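Local coordinates for protein nicking enzyme (Staphylococcus aureus, PDB 4HT4) that probably nicks plasmid DNA near a hairpin as the relaxase domain of a MobA/MobL family protein, starting conjugative transfer of antibiotic resistance plasmids, at residues Ala23-Ser28 with Asp40-Cys46; Leu90-Phe94 with His179-Phe185; Met115-Asn120 with Ala131-Thr136. The protein carries 1 engineered substitution. One frame throughout, in Å; residues are numbered along the deposited sequence.

Interaction 1 (Ala23-Ser28 with Asp40-Cys46). Engineered in segment 23-28: Phe-24 (natural residue Tyr).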
loop_
_atom_site.group_PDB
_atom_site.type_symbol
_atom_site.label_atom_id
_atom_site.label_comp_id
_atom_site.label_asym_id
_atom_site.label_seq_id
_atom_site.Cartn_x
_atom_site.Cartn_y
_atom_site.Cartn_z
ATOM N N ALA A 23 1.125 10.222 -6.142
ATOM C CA ALA A 23 0.392 11.102 -7.043
ATOM C C ALA A 23 -0.126 10.330 -8.250
ATOM O O ALA A 23 -1.245 10.556 -8.711
ATOM C CB ALA A 23 1.275 12.253 -7.490
ATOM N N PHE A 24 0.696 9.418 -8.757
ATOM C CA PHE A 24 0.334 8.618 -9.919
ATOM C C PHE A 24 -0.818 7.669 -9.605
ATOM O O PHE A 24 -1.689 7.437 -10.444
ATOM C CB PHE A 24 1.548 7.826 -10.412
ATOM C CG PHE A 24 1.276 6.988 -11.629
ATOM C CD1 PHE A 24 1.320 7.546 -12.894
ATOM C CD2 PHE A 24 0.989 5.638 -11.508
ATOM C CE1 PHE A 24 1.075 6.777 -14.017
ATOM C CE2 PHE A 24 0.742 4.863 -12.627
ATOM C CZ PHE A 24 0.787 5.434 -13.883
ATOM N N ASN A 25 -0.817 7.123 -8.393
ATOM C CA ASN A 25 -1.828 6.151 -7.995
ATOM C C ASN A 25 -3.128 6.796 -7.524
ATOM O O ASN A 25 -4.209 6.250 -7.738
ATOM C CB ASN A 25 -1.277 5.221 -6.911
ATOM C CG ASN A 25 -0.146 4.346 -7.413
ATOM O OD1 ASN A 25 0.330 4.508 -8.537
ATOM N ND2 ASN A 25 0.297 3.414 -6.576
ATOM N N SER A 26 -3.020 7.955 -6.882
ATOM C CA SER A 26 -4.191 8.641 -6.350
ATOM C C SER A 26 -4.751 9.662 -7.332
ATOM O O SER A 26 -5.783 10.282 -7.067
ATOM C CB SER A 26 -3.856 9.334 -5.028
ATOM O OG SER A 26 -2.814 10.279 -5.199
ATOM N N ALA A 27 -4.068 9.823 -8.463
ATOM C CA ALA A 27 -4.453 10.796 -9.484
ATOM C C ALA A 27 -4.601 12.196 -8.895
ATOM O O ALA A 27 -5.621 12.858 -9.089
ATOM C CB ALA A 27 -5.739 10.367 -10.184
ATOM N N SER A 28 -3.575 12.637 -8.174
ATOM C CA SER A 28 -3.611 13.933 -7.507
ATOM C C SER A 28 -2.312 14.704 -7.710
ATOM O O SER A 28 -1.345 14.179 -8.263
ATOM C CB SER A 28 -3.888 13.754 -6.013
ATOM O OG SER A 28 -2.909 12.929 -5.406
ATOM N N ASP A 40 2.363 16.180 -10.561
ATOM C CA ASP A 40 0.977 16.345 -10.980
ATOM C C ASP A 40 0.522 15.225 -11.909
ATOM O O ASP A 40 0.813 15.241 -13.106
ATOM C CB ASP A 40 0.783 17.702 -11.658
ATOM C CG ASP A 40 -0.675 18.010 -11.937
ATOM O OD1 ASP A 40 -1.549 17.424 -11.265
ATOM O OD2 ASP A 40 -0.948 18.842 -12.828
ATOM N N TYR A 41 -0.192 14.254 -11.348
ATOM C CA TYR A 41 -0.770 13.171 -12.132
ATOM C C TYR A 41 -2.285 13.182 -11.992
ATOM O O TYR A 41 -2.927 12.134 -12.023
ATOM C CB TYR A 41 -0.218 11.820 -11.679
ATOM C CG TYR A 41 1.258 11.634 -11.943
ATOM C CD1 TYR A 41 1.707 11.128 -13.155
ATOM C CD2 TYR A 41 2.202 11.959 -10.978
ATOM C CE1 TYR A 41 3.056 10.953 -13.401
ATOM C CE2 TYR A 41 3.553 11.787 -11.214
ATOM C CZ TYR A 41 3.974 11.285 -12.426
ATOM O OH TYR A 41 5.319 11.113 -12.665
ATOM N N SER A 42 -2.852 14.375 -11.845
ATOM C CA SER A 42 -4.290 14.530 -11.658
ATOM C C SER A 42 -5.085 14.186 -12.917
ATOM O O SER A 42 -6.310 14.076 -12.876
ATOM C CB SER A 42 -4.619 15.952 -11.200
ATOM O OG SER A 42 -4.102 16.913 -12.103
ATOM N N ASN A 43 -4.381 14.017 -14.033
ATOM C CA ASN A 43 -5.019 13.629 -15.285
ATOM C C ASN A 43 -5.082 12.112 -15.451
ATOM O O ASN A 43 -5.398 11.606 -16.529
ATOM C CB ASN A 43 -4.304 14.268 -16.478
ATOM C CG ASN A 43 -2.831 13.918 -16.533
ATOM O OD1 ASN A 43 -2.169 13.799 -15.502
ATOM N ND2 ASN A 43 -2.308 13.750 -17.743
ATOM N N LYS A 44 -4.779 11.393 -14.374
ATOM C CA LYS A 44 -4.839 9.937 -14.377
ATOM C C LYS A 44 -6.163 9.466 -13.791
ATOM O O LYS A 44 -7.002 10.280 -13.405
ATOM C CB LYS A 44 -3.672 9.350 -13.584
ATOM C CG LYS A 44 -2.306 9.642 -14.183
ATOM C CD LYS A 44 -2.154 8.988 -15.545
ATOM C CE LYS A 44 -0.764 9.216 -16.115
ATOM N NZ LYS A 44 -0.586 8.543 -17.433
ATOM N N GLN A 45 -6.348 8.152 -13.720
ATOM C CA GLN A 45 -7.595 7.592 -13.212
ATOM C C GLN A 45 -7.443 6.995 -11.813
ATOM O O GLN A 45 -6.429 6.373 -11.494
ATOM C CB GLN A 45 -8.165 6.558 -14.189
ATOM C CG GLN A 45 -7.321 5.302 -14.358
ATOM C CD GLN A 45 -7.717 4.196 -13.398
ATOM O OE1 GLN A 45 -8.771 4.256 -12.763
ATOM N NE2 GLN A 45 -6.873 3.177 -13.287
ATOM N N CYS A 46 -8.461 7.202 -10.983
ATOM C CA CYS A 46 -8.485 6.672 -9.626
ATOM C C CYS A 46 -9.907 6.735 -9.091
ATOM O O CYS A 46 -10.505 7.809 -9.031
ATOM C CB CYS A 46 -7.550 7.467 -8.714
ATOM S SG CYS A 46 -7.461 6.843 -7.019
#

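Interaction 2 (Leu90-Phe94 with His179-Phe185). With nucleotides of chain B.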
loop_
_atom_site.group_PDB
_atom_site.type_symbol
_atom_site.label_atom_id
_atom_site.label_comp_id
_atom_site.label_asym_id
_atom_site.label_seq_id
_atom_site.Cartn_x
_atom_site.Cartn_y
_atom_site.Cartn_z
ATOM N N LEU A 90 -8.428 -7.584 -7.895
ATOM C CA LEU A 90 -9.770 -7.618 -7.328
ATOM C C LEU A 90 -10.723 -8.351 -8.268
ATOM O O LEU A 90 -10.637 -8.197 -9.485
ATOM C CB LEU A 90 -10.275 -6.197 -7.069
ATOM C CG LEU A 90 -9.445 -5.344 -6.111
ATOM C CD1 LEU A 90 -10.060 -3.962 -5.953
ATOM C CD2 LEU A 90 -9.323 -6.031 -4.763
ATOM N N PRO A 91 -11.637 -9.154 -7.703
ATOM C CA PRO A 91 -12.631 -9.902 -8.484
ATOM C C PRO A 91 -13.545 -8.969 -9.272
ATOM O O PRO A 91 -14.203 -8.112 -8.682
ATOM C CB PRO A 91 -13.430 -10.650 -7.411
ATOM C CG PRO A 91 -13.183 -9.895 -6.147
ATOM C CD PRO A 91 -11.789 -9.380 -6.255
ATOM N N ASN A 92 -13.585 -9.143 -10.590
ATOM C CA ASN A 92 -14.326 -8.237 -11.463
ATOM C C ASN A 92 -15.838 -8.464 -11.478
ATOM O O ASN A 92 -16.571 -7.736 -12.146
ATOM C CB ASN A 92 -13.767 -8.281 -12.887
ATOM C CG ASN A 92 -13.852 -9.660 -13.505
ATOM O OD1 ASN A 92 -13.962 -10.665 -12.804
ATOM N ND2 ASN A 92 -13.793 -9.714 -14.831
ATOM N N GLU A 93 -16.305 -9.469 -10.744
ATOM C CA GLU A 93 -17.741 -9.697 -10.615
ATOM C C GLU A 93 -18.314 -8.891 -9.456
ATOM O O GLU A 93 -19.531 -8.781 -9.303
ATOM C CB GLU A 93 -18.056 -11.184 -10.436
ATOM C CG GLU A 93 -17.205 -11.888 -9.399
ATOM C CD GLU A 93 -15.965 -12.512 -10.001
ATOM O OE1 GLU A 93 -15.965 -12.766 -11.224
ATOM O OE2 GLU A 93 -14.992 -12.748 -9.256
ATOM N N PHE A 94 -17.427 -8.329 -8.644
ATOM C CA PHE A 94 -17.835 -7.490 -7.527
ATOM C C PHE A 94 -18.270 -6.109 -7.994
ATOM O O PHE A 94 -17.721 -5.561 -8.952
ATOM C CB PHE A 94 -16.688 -7.332 -6.528
ATOM C CG PHE A 94 -16.644 -8.397 -5.472
ATOM C CD1 PHE A 94 -17.461 -9.510 -5.551
ATOM C CD2 PHE A 94 -15.777 -8.282 -4.400
ATOM C CE1 PHE A 94 -17.415 -10.487 -4.576
ATOM C CE2 PHE A 94 -15.728 -9.254 -3.422
ATOM C CZ PHE A 94 -16.547 -10.358 -3.512
ATOM N N HIS A 179 -14.956 -12.647 1.369
ATOM C CA HIS A 179 -15.857 -11.690 0.736
ATOM C C HIS A 179 -16.577 -12.301 -0.459
ATOM O O HIS A 179 -17.696 -11.907 -0.784
ATOM C CB HIS A 179 -15.097 -10.432 0.314
ATOM C CG HIS A 179 -14.877 -9.461 1.429
ATOM N ND1 HIS A 179 -15.619 -8.307 1.568
ATOM C CD2 HIS A 179 -14.006 -9.473 2.466
ATOM C CE1 HIS A 179 -15.212 -7.650 2.638
ATOM N NE2 HIS A 179 -14.234 -8.335 3.202
ATOM N N LEU A 180 -15.929 -13.261 -1.109
ATOM C CA LEU A 180 -16.543 -13.966 -2.228
ATOM C C LEU A 180 -17.718 -14.809 -1.748
ATOM O O LEU A 180 -18.723 -14.945 -2.446
ATOM C CB LEU A 180 -15.517 -14.842 -2.948
ATOM C CG LEU A 180 -14.547 -14.131 -3.891
ATOM C CD1 LEU A 180 -13.530 -15.114 -4.445
ATOM C CD2 LEU A 180 -15.309 -13.460 -5.020
ATOM N N GLU A 181 -17.588 -15.369 -0.551
ATOM C CA GLU A 181 -18.653 -16.169 0.037
ATOM C C GLU A 181 -19.765 -15.280 0.581
ATOM O O GLU A 181 -20.947 -15.603 0.460
ATOM C CB GLU A 181 -18.099 -17.054 1.152
ATOM C CG GLU A 181 -19.163 -17.779 1.954
ATOM C CD GLU A 181 -18.570 -18.712 2.985
ATOM O OE1 GLU A 181 -17.403 -19.124 2.813
ATOM O OE2 GLU A 181 -19.271 -19.033 3.968
ATOM N N LYS A 182 -19.375 -14.155 1.173
ATOM C CA LYS A 182 -20.324 -13.247 1.805
ATOM C C LYS A 182 -21.291 -12.630 0.799
ATOM O O LYS A 182 -22.472 -12.451 1.095
ATOM C CB LYS A 182 -19.582 -12.144 2.565
ATOM N N ASN A 183 -20.789 -12.313 -0.390
ATOM C CA ASN A 183 -21.616 -11.696 -1.421
ATOM C C ASN A 183 -22.388 -12.714 -2.260
ATOM O O ASN A 183 -23.174 -12.344 -3.132
ATOM C CB ASN A 183 -20.778 -10.778 -2.316
ATOM C CG ASN A 183 -20.198 -9.598 -1.558
ATOM O OD1 ASN A 183 -20.870 -8.588 -1.349
ATOM N ND2 ASN A 183 -18.944 -9.722 -1.143
ATOM N N GLY A 184 -22.161 -13.996 -1.992
ATOM C CA GLY A 184 -22.923 -15.051 -2.633
ATOM C C GLY A 184 -22.353 -15.541 -3.949
ATOM O O GLY A 184 -23.047 -15.563 -4.966
ATOM N N PHE A 185 -21.086 -15.940 -3.930
ATOM C CA PHE A 185 -20.443 -16.500 -5.112
ATOM C C PHE A 185 -19.869 -17.874 -4.808
ATOM O O PHE A 185 -19.312 -18.099 -3.735
ATOM C CB PHE A 185 -19.335 -15.575 -5.617
ATOM C CG PHE A 185 -19.834 -14.259 -6.135
ATOM C CD1 PHE A 185 -20.311 -14.149 -7.429
ATOM C CD2 PHE A 185 -19.827 -13.135 -5.330
ATOM C CE1 PHE A 185 -20.773 -12.940 -7.911
ATOM C CE2 PHE A 185 -20.289 -11.923 -5.807
ATOM C CZ PHE A 185 -20.762 -11.827 -7.100
ATOM P P DG B 25 -5.661 -14.247 -18.609
ATOM O OP1 DG B 25 -6.764 -15.222 -18.447
ATOM O OP2 DG B 25 -4.559 -14.532 -19.556
ATOM O "O5'" DG B 25 -6.290 -12.830 -18.992
ATOM C "C5'" DG B 25 -7.430 -12.382 -18.280
ATOM C "C4'" DG B 25 -7.502 -10.869 -18.257
ATOM O "O4'" DG B 25 -8.681 -10.484 -17.506
ATOM C "C3'" DG B 25 -6.365 -10.185 -17.522
ATOM O "O3'" DG B 25 -6.403 -8.799 -17.806
ATOM C "C2'" DG B 25 -6.812 -10.437 -16.093
ATOM C "C1'" DG B 25 -8.276 -10.028 -16.228
ATOM N N9 DG B 25 -9.171 -10.600 -15.227
ATOM C C8 DG B 25 -10.040 -11.648 -15.407
ATOM N N7 DG B 25 -10.722 -11.939 -14.336
ATOM C C5 DG B 25 -10.280 -11.027 -13.386
ATOM C C6 DG B 25 -10.666 -10.863 -12.036
ATOM O O6 DG B 25 -11.501 -11.511 -11.387
ATOM N N1 DG B 25 -9.971 -9.818 -11.432
ATOM C C2 DG B 25 -9.027 -9.036 -12.055
ATOM N N2 DG B 25 -8.470 -8.079 -11.300
ATOM N N3 DG B 25 -8.656 -9.179 -13.321
ATOM C C4 DG B 25 -9.324 -10.193 -13.922
#

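Interaction 3 (Met115-Asn120 with Ala131-Thr136). With NI (nickel (II) ion), chain C.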
loop_
_atom_site.group_PDB
_atom_site.type_symbol
_atom_site.label_atom_id
_atom_site.label_comp_id
_atom_site.label_asym_id
_atom_site.label_seq_id
_atom_site.Cartn_x
_atom_site.Cartn_y
_atom_site.Cartn_z
HETATM N N MSE A 115 1.786 -0.549 9.791
HETATM C CA MSE A 115 2.322 0.364 8.793
HETATM C C MSE A 115 1.295 1.431 8.440
HETATM O O MSE A 115 0.142 1.363 8.864
HETATM C CB MSE A 115 2.703 -0.415 7.533
HETATM C CG MSE A 115 2.864 -1.908 7.774
HETATM SE SE MSE A 115 2.888 -2.972 6.142
HETATM C CE MSE A 115 4.636 -2.461 5.476
ATOM N N ILE A 116 1.723 2.424 7.669
ATOM C CA ILE A 116 0.800 3.395 7.102
ATOM C C ILE A 116 0.538 3.010 5.654
ATOM O O ILE A 116 1.472 2.864 4.865
ATOM C CB ILE A 116 1.362 4.822 7.159
ATOM C CG1 ILE A 116 1.616 5.238 8.609
ATOM C CG2 ILE A 116 0.405 5.792 6.485
ATOM C CD1 ILE A 116 2.101 6.660 8.757
ATOM N N VAL A 117 -0.733 2.839 5.308
ATOM C CA VAL A 117 -1.097 2.336 3.990
ATOM C C VAL A 117 -1.812 3.377 3.140
ATOM O O VAL A 117 -2.866 3.889 3.519
ATOM C CB VAL A 117 -1.988 1.088 4.101
ATOM C CG1 VAL A 117 -2.275 0.522 2.721
ATOM C CG2 VAL A 117 -1.322 0.044 4.981
ATOM N N ASP A 118 -1.231 3.681 1.985
ATOM C CA ASP A 118 -1.861 4.575 1.026
ATOM C C ASP A 118 -2.625 3.740 0.005
ATOM O O ASP A 118 -2.057 3.297 -0.996
ATOM C CB ASP A 118 -0.811 5.434 0.324
ATOM C CG ASP A 118 -1.408 6.656 -0.350
ATOM O OD1 ASP A 118 -2.616 6.641 -0.670
ATOM O OD2 ASP A 118 -0.665 7.636 -0.563
ATOM N N LEU A 119 -3.911 3.529 0.262
ATOM C CA LEU A 119 -4.733 2.671 -0.585
ATOM C C LEU A 119 -5.326 3.422 -1.769
ATOM O O LEU A 119 -5.973 4.458 -1.603
ATOM C CB LEU A 119 -5.855 2.032 0.233
ATOM C CG LEU A 119 -6.853 1.180 -0.556
ATOM C CD1 LEU A 119 -6.170 -0.047 -1.140
ATOM C CD2 LEU A 119 -8.026 0.781 0.323
ATOM N N ASN A 120 -5.100 2.890 -2.966
ATOM C CA ASN A 120 -5.676 3.450 -4.182
ATOM C C ASN A 120 -6.197 2.352 -5.100
ATOM O O ASN A 120 -5.456 1.445 -5.480
ATOM C CB ASN A 120 -4.650 4.308 -4.924
ATOM C CG ASN A 120 -4.047 5.383 -4.046
ATOM O OD1 ASN A 120 -2.921 5.250 -3.568
ATOM N ND2 ASN A 120 -4.797 6.454 -3.821
ATOM N N ALA A 131 -5.820 -2.971 -6.926
ATOM C CA ALA A 131 -5.619 -1.992 -5.867
ATOM C C ALA A 131 -4.150 -1.863 -5.487
ATOM O O ALA A 131 -3.515 -2.837 -5.084
ATOM C CB ALA A 131 -6.446 -2.358 -4.652
ATOM N N HIS A 132 -3.617 -0.652 -5.615
ATOM C CA HIS A 132 -2.240 -0.379 -5.232
ATOM C C HIS A 132 -2.173 -0.011 -3.755
ATOM O O HIS A 132 -3.008 0.745 -3.258
ATOM C CB HIS A 132 -1.671 0.768 -6.065
ATOM C CG HIS A 132 -1.774 0.555 -7.543
ATOM N ND1 HIS A 132 -0.684 0.253 -8.329
ATOM C CD2 HIS A 132 -2.838 0.609 -8.379
ATOM C CE1 HIS A 132 -1.071 0.128 -9.586
ATOM N NE2 HIS A 132 -2.373 0.342 -9.644
ATOM N N LEU A 133 -1.180 -0.545 -3.054
ATOM C CA LEU A 133 -1.007 -0.239 -1.638
ATOM C C LEU A 133 0.415 0.221 -1.321
ATOM O O LEU A 133 1.333 -0.594 -1.227
ATOM C CB LEU A 133 -1.374 -1.445 -0.768
ATOM C CG LEU A 133 -2.853 -1.801 -0.604
ATOM C CD1 LEU A 133 -3.375 -2.593 -1.793
ATOM C CD2 LEU A 133 -3.066 -2.573 0.688
ATOM N N LEU A 134 0.589 1.530 -1.162
ATOM C CA LEU A 134 1.875 2.088 -0.757
ATOM C C LEU A 134 2.028 2.039 0.757
ATOM O O LEU A 134 1.273 2.680 1.489
ATOM C CB LEU A 134 2.022 3.528 -1.248
ATOM C CG LEU A 134 2.800 3.740 -2.544
ATOM C CD1 LEU A 134 2.890 5.219 -2.871
ATOM C CD2 LEU A 134 4.187 3.135 -2.429
ATOM N N CYS A 135 3.016 1.281 1.219
ATOM C CA CYS A 135 3.221 1.077 2.646
ATOM C C CYS A 135 4.580 1.598 3.098
ATOM O O CYS A 135 5.572 1.482 2.378
ATOM C CB CYS A 135 3.100 -0.408 2.981
ATOM S SG CYS A 135 1.570 -1.175 2.407
ATOM N N THR A 136 4.618 2.171 4.298
ATOM C CA THR A 136 5.864 2.673 4.867
ATOM C C THR A 136 6.784 1.520 5.252
ATOM O O THR A 136 6.326 0.414 5.533
ATOM C CB THR A 136 5.607 3.552 6.103
ATOM O OG1 THR A 136 4.880 2.803 7.085
ATOM C CG2 THR A 136 4.806 4.785 5.717
HETATM NI NI NI C . -2.776 0.429 -11.583
HETATM O O HOH W 1 -1.873 -0.898 -12.715
HETATM O O HOH W 2 -1.660 2.029 -11.862
#

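Interaction 1 (Ala23-Ser28 with Asp40-Cys46)
This is a helix-end to loop contact: the last turn of helix 18-26 and the residues that follow it are wrapped by the loop joining strand 37-40 to strand 48-52, with Tyr-41, Lys-44 and Cys-46 bearing on Ala-23, Phe-24 and Ala-27. Tyr-41 spreads over the helix. With CG anti to its carbonyl carbon (chi1 -66°), its ring takes the CB of Phe-24 over one face, 4.2 Å from the centroid, while the CB of Ala-23 lies at the ring edge against CD2. Phe-24 is an engineered residue, a tyrosine in the natural sequence. Its ring makes an offset edge-to-face pair with Tyr-41, the planes turned 83° apart and Phe-24 presenting its edge: its CD1 comes 3.6 Å from Tyr-41 CD1. Further round the Phe-24 ring, CE1 meets the CE methylene of Lys-44, whose chain bends at chi2. Ala-27 leaves the helix with positive phi and puts its CB against both the carbonyl oxygen of Lys-44 and the CB of Cys-46, the latter 3.7 Å away. The one backbone hydrogen bond across the contact runs from Tyr-41 N to Ser-28 O (3.3 Å). A C-H...O contact from Ser-42 CA to Ala-27 O (3.3 Å) lies beside it. The loop is braced internally as well: a type I turn spans Tyr-41 to Lys-44, and Ser-42 OG donates to Asp-40 OD1 on its syn side. On the sheet side, Asn-25 and Ser-26 pack on Asn-120 of strand 117-122 and Asn-25 O accepts a hydrogen bond from His-122 NE2, while the side chain of Gln-45 touches His-122 and its OE1 accepts a hydrogen bond from Lys-123 N, just past the strand.

Interaction 2 (Leu90-Phe94 with His179-Phe185)
Phe-94 drives its ring against the C-terminal turn of helix 162-182 from a type I turn, Pro-91 to Phe-94, that, with the residue before it, binds a guanine of the bound DNA through backbone atoms. The tip of the ring, CZ, lies 3.7 Å from Leu-180 CD2 and also approaches the carbonyl oxygen of His-179 and the amide of Asn-183, whose plane is turned 61° from the ring. Pro-91 CG covers one face of the Phe-94 ring, while Pro-91 CB reaches Leu-180 CD2. Phe-185 meets Phe-94 obliquely, the planes 45° apart. Glu-93 runs past Phe-185 in the opposite direction: bent at chi2 (-92°), it lays its CG over one face of that ring, 4.0 Å from CE1, and sends its carboxylate on to the amino group of Ala-1. The helix end is closed by a Schellman motif, in which Phe-185 N bonds to Leu-180 O (3.0 Å) and Gly-184, with positive phi, to Glu-181 O. This reversal brings the Phe-185 ring back to Glu-93 and Phe-94. Toward the nucleic acid, Leu-90 O accepts a hydrogen bond from N1 of DG25 of chain B (2.6 Å) and, more weakly, from N2, while Asn-92 N donates to O6 of the same base (3.3 Å). Chemically the contact divides in two. The turn meets the helix end mainly through apolar and aromatic groups, with no hydrogen bond between the two segments, whereas backbone polar groups engage the base through its Watson-Crick edge, a donor and acceptor pattern consistent with a preference for guanine.

Interaction 3 (Met115-Asn120 with Ala131-Thr136)
Asn-120 and His-132 are a hydrogen-bonded antiparallel pair, and from it the imidazole reaches the nickel ion, with NE2 at 2.0 Å. Asn-120 O accepts a hydrogen bond from the backbone N of His-132 (2.8 Å) and lies at the imidazole edge. Two waters, His-122 and His-130 complete the metal shell, a three-histidine cluster on adjacent strands that is consistent with the metal site of relaxases of this family. Behind the ring, Glu-85 accepts a hydrogen bond from His-132 ND1, which, with the metal bond at NE2, limits ring rotation. One pair further from the metal, Asp-118 N donates almost straight to Leu-134 O (2.7 Å), and their CB atoms touch on the same face as His-132. The Asp-118 carboxylate turns away to Arg-64, in a salt bridge, and to Trp-68. On the other face Leu-119 and Leu-133 lie side by side, CD1 to CG 3.8 Å, and Val-117 CG1 rests on Leu-133 CD2 at the same distance. Toward Met-115, Thr-136 is gripped twice: its N donates to Ile-116 O and its OG1 (chi1 58°) accepts from Ile-116 N (3.2 Å), OG1 also being hydrogen-bonded to Arg-138 O. Selenomethionine Met-115 folds its CE over Cys-135 CB. The hairpin occupies the middle of the five-stranded antiparallel sheet, strand 48-52 flanking 117-122 and strand 81-89 flanking 130-136, with helix 18-26 on the face of Asp-118, Asn-120 and His-132.

Interactions 1 and 3 are neighbours, their centres 15 Å apart: Asn-25, near the end of helix 18-26, packs on His-132, so the helix with the engineered Phe-24 sits directly over the nickel-bearing face of the central sheet. Interaction 2 lies at the periphery, about 22 Å from interaction 3 and 27 Å from interaction 1 between centres, and meets the hairpin through Leu-90 against Ala-131. Along the chain interaction 1 closes first; interaction 2 then opens just after strand 81-89 and encloses interaction 3. One relaxase domain thus places its metal site and a DNA-base-binding turn at separate points around the same sheet.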